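Pumilio homolog 23 (PDB 5WZJ) binds RNA in a sequence-specific manner, including a sequence of 18S ribosomal RNA, through pumilio repeats stacked into a curved right-handed superhelix. Local coordinates at residues Ile472-Leu476 / Phe507-Cys512. Residues are numbered along the deposited sequence; the frame is centred on the assembly and turned at random.
Sequences IEAFL and FTVEKC. With nucleotides of chain B.
The carboxylate of Glu473 reaches from helix 468-477 to Thr508 and Lys511 of helix 503-514 and at the same time reads the base of G2 of chain B. Its chain is extended beyond CG (chi2 166°), which carries both oxygens to the Watson-Crick edge of the guanine: Glu473 OE1 accepts the N1-H of G2 at 2.8 Å in a nearly straight bond (165°), and Glu473 OE2 accepts an N2-H of G2, also at 2.8 Å. Each oxygen has a further partner in the protein. Thr508 OG1 donates to the anti lone pair of Glu473 OE2 over 2.8 Å, and Lys511 NZ forms a salt bridge with Glu473 OE1 at 3.1 Å, approaching from above the carboxylate plane. The extended lysine crosses the glutamate at about a right angle, its CD packing on Glu473 CG, and Lys511 NZ also gives a longer hydrogen bond to O6 of G2, at 3.3 Å. Held in this way, the carboxylate is fixed in its rotation, and the nearby positive charge probably stabilises it as an anion.

Phe507 directs its ring away from helix 468-477 and into the RNA. One face lies beneath G2, whose C5 sits 3.5 Å above the ring centre; the opposite face carries G1 of chain B, offset toward the rim. One helical turn on, Glu510 OE1 accepts the N1-H and an N2-H of G1, and Glu510 OE2 is hydrogen-bonded to Tyr543 OH. Behind this polar layer, Leu476 CD1 rests on Cys512 SG at 3.9 Å, and Ile472 CG2 meets the Thr508 methyl CG2, the two side chains crossing at about a right angle.

Segments 472-476 and 507-512 run nearly parallel, at 17°, in adjacent pumilio repeats 7 and 8. Base-edge recognition by one repeat, with an aromatic side chain of the next stacked between successive bases, is the characteristic RNA-binding mode of the PUF fold.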
loop_
_atom_site.group_PDB
_atom_site.type_symbol
_atom_site.label_atom_id
_atom_site.label_comp_id
_atom_site.label_asym_id
_atom_site.label_seq_id
_atom_site.Cartn_x
_atom_site.Cartn_y
_atom_site.Cartn_z
ATOM N N ILE A 472 17.794 5.469 12.414
ATOM C CA ILE A 472 18.910 4.928 13.192
ATOM C C ILE A 472 19.167 3.463 12.843
ATOM O O ILE A 472 20.319 3.044 12.655
ATOM C CB ILE A 472 18.642 5.126 14.697
ATOM C CG1 ILE A 472 18.737 6.620 15.037
ATOM C CG2 ILE A 472 19.631 4.307 15.550
ATOM C CD1 ILE A 472 18.378 6.926 16.468
ATOM N N GLU A 473 18.099 2.665 12.707
ATOM C CA GLU A 473 18.273 1.244 12.425
ATOM C C GLU A 473 18.840 1.025 11.032
ATOM O O GLU A 473 19.648 0.114 10.823
ATOM C CB GLU A 473 16.941 0.501 12.597
ATOM C CG GLU A 473 16.526 0.356 14.063
ATOM C CD GLU A 473 15.077 -0.076 14.234
ATOM O OE1 GLU A 473 14.500 -0.669 13.291
ATOM O OE2 GLU A 473 14.514 0.195 15.310
ATOM N N ALA A 474 18.432 1.849 10.065
ATOM C CA ALA A 474 19.010 1.736 8.733
ATOM C C ALA A 474 20.499 2.082 8.754
ATOM O O ALA A 474 21.305 1.427 8.081
ATOM C CB ALA A 474 18.252 2.640 7.752
ATOM N N PHE A 475 20.881 3.113 9.516
ATOM C CA PHE A 475 22.302 3.422 9.684
ATOM C C PHE A 475 23.057 2.261 10.328
ATOM O O PHE A 475 24.154 1.906 9.888
ATOM C CB PHE A 475 22.470 4.689 10.522
ATOM C CG PHE A 475 23.867 4.887 11.064
ATOM C CD1 PHE A 475 24.901 5.270 10.227
ATOM C CD2 PHE A 475 24.126 4.739 12.421
ATOM C CE1 PHE A 475 26.187 5.474 10.728
ATOM C CE2 PHE A 475 25.406 4.947 12.934
ATOM C CZ PHE A 475 26.439 5.298 12.077
ATOM N N LEU A 476 22.494 1.669 11.381
ATOM C CA LEU A 476 23.148 0.533 12.033
ATOM C C LEU A 476 23.336 -0.646 11.082
ATOM O O LEU A 476 24.305 -1.410 11.223
ATOM C CB LEU A 476 22.342 0.111 13.265
ATOM C CG LEU A 476 22.391 1.138 14.408
ATOM C CD1 LEU A 476 21.658 0.606 15.617
ATOM C CD2 LEU A 476 23.839 1.457 14.783
ATOM N N PHE A 507 12.720 -2.221 19.274
ATOM C CA PHE A 507 13.489 -2.756 18.154
ATOM C C PHE A 507 14.860 -2.106 18.083
ATOM O O PHE A 507 15.849 -2.762 17.748
ATOM C CB PHE A 507 12.759 -2.531 16.827
ATOM C CG PHE A 507 11.497 -3.343 16.659
ATOM C CD1 PHE A 507 10.270 -2.847 17.091
ATOM C CD2 PHE A 507 11.532 -4.576 16.025
ATOM C CE1 PHE A 507 9.113 -3.580 16.917
ATOM C CE2 PHE A 507 10.381 -5.312 15.849
ATOM C CZ PHE A 507 9.169 -4.814 16.295
ATOM N N THR A 508 14.927 -0.804 18.368
ATOM C CA THR A 508 16.204 -0.103 18.323
ATOM C C THR A 508 17.152 -0.617 19.403
ATOM O O THR A 508 18.354 -0.772 19.155
ATOM C CB THR A 508 15.972 1.403 18.457
ATOM O OG1 THR A 508 14.997 1.826 17.489
ATOM C CG2 THR A 508 17.274 2.171 18.238
ATOM N N VAL A 509 16.633 -0.902 20.603
ATOM C CA VAL A 509 17.468 -1.495 21.651
ATOM C C VAL A 509 18.072 -2.808 21.166
ATOM O O VAL A 509 19.272 -3.062 21.322
ATOM C CB VAL A 509 16.653 -1.698 22.941
ATOM C CG1 VAL A 509 17.485 -2.447 23.978
ATOM C CG2 VAL A 509 16.188 -0.357 23.490
ATOM N N GLU A 510 17.238 -3.657 20.566
ATOM C CA GLU A 510 17.685 -4.930 20.009
ATOM C C GLU A 510 18.814 -4.747 19.009
ATOM O O GLU A 510 19.782 -5.513 19.000
ATOM C CB GLU A 510 16.530 -5.605 19.286
ATOM C CG GLU A 510 15.795 -6.669 20.003
ATOM C CD GLU A 510 14.615 -7.109 19.176
ATOM O OE1 GLU A 510 13.574 -6.404 19.207
ATOM O OE2 GLU A 510 14.758 -8.116 18.446
ATOM N N LYS A 511 18.652 -3.800 18.086
ATOM C CA LYS A 511 19.620 -3.672 17.007
ATOM C C LYS A 511 20.892 -2.980 17.481
ATOM O O LYS A 511 21.977 -3.286 16.979
ATOM C CB LYS A 511 18.966 -2.956 15.822
ATOM C CG LYS A 511 17.723 -3.725 15.366
ATOM C CD LYS A 511 17.143 -3.256 14.057
ATOM C CE LYS A 511 15.881 -4.060 13.718
ATOM N NZ LYS A 511 15.213 -3.583 12.474
ATOM N N CYS A 512 20.784 -2.078 18.455
ATOM C CA CYS A 512 21.985 -1.587 19.127
ATOM C C CYS A 512 22.715 -2.724 19.817
ATOM O O CYS A 512 23.931 -2.891 19.651
ATOM C CB CYS A 512 21.630 -0.504 20.145
ATOM S SG CYS A 512 21.141 1.074 19.421
ATOM P P G B 2 3.129 -4.608 15.275
ATOM O OP1 G B 2 1.718 -4.264 14.964
ATOM O OP2 G B 2 3.825 -5.668 14.506
ATOM O "O5'" G B 2 3.954 -3.255 15.109
ATOM C "C5'" G B 2 3.851 -2.213 16.069
ATOM C "C4'" G B 2 4.754 -1.057 15.711
ATOM O "O4'" G B 2 6.140 -1.452 15.810
ATOM C "C3'" G B 2 4.609 -0.522 14.296
ATOM O "O3'" G B 2 3.546 0.415 14.237
ATOM C "C2'" G B 2 5.981 0.099 13.997
ATOM O "O2'" G B 2 6.000 1.474 14.363
ATOM C "C1'" G B 2 6.921 -0.678 14.937
ATOM N N9 G B 2 7.906 -1.540 14.255
ATOM C C8 G B 2 7.761 -2.730 13.570
ATOM N N7 G B 2 8.901 -3.201 13.116
ATOM C C5 G B 2 9.849 -2.264 13.532
ATOM C C6 G B 2 11.259 -2.202 13.352
ATOM O O6 G B 2 11.991 -2.995 12.758
ATOM N N1 G B 2 11.813 -1.066 13.942
ATOM C C2 G B 2 11.108 -0.104 14.615
ATOM N N2 G B 2 11.809 0.916 15.121
ATOM N N3 G B 2 9.796 -0.146 14.800
ATOM C C4 G B 2 9.246 -1.244 14.234
ATOM O "O5'" G B 1 3.385 -8.717 16.941
ATOM C "C5'" G B 1 2.695 -7.964 17.930
ATOM C "C4'" G B 1 3.522 -6.800 18.423
ATOM O "O4'" G B 1 4.657 -7.292 19.186
ATOM C "C3'" G B 1 4.142 -5.912 17.348
ATOM O "O3'" G B 1 3.230 -4.938 16.850
ATOM C "C2'" G B 1 5.344 -5.305 18.067
ATOM O "O2'" G B 1 4.944 -4.214 18.883
ATOM C "C1'" G B 1 5.778 -6.458 18.982
ATOM N N9 G B 1 6.867 -7.260 18.387
ATOM C C8 G B 1 6.750 -8.315 17.506
ATOM N N7 G B 1 7.900 -8.821 17.143
ATOM C C5 G B 1 8.837 -8.049 17.825
ATOM C C6 G B 1 10.257 -8.121 17.830
ATOM O O6 G B 1 10.985 -8.912 17.211
ATOM N N1 G B 1 10.817 -7.144 18.658
ATOM C C2 G B 1 10.110 -6.215 19.387
ATOM N N2 G B 1 10.840 -5.355 20.120
ATOM N N3 G B 1 8.782 -6.138 19.391
ATOM C C4 G B 1 8.217 -7.078 18.595
#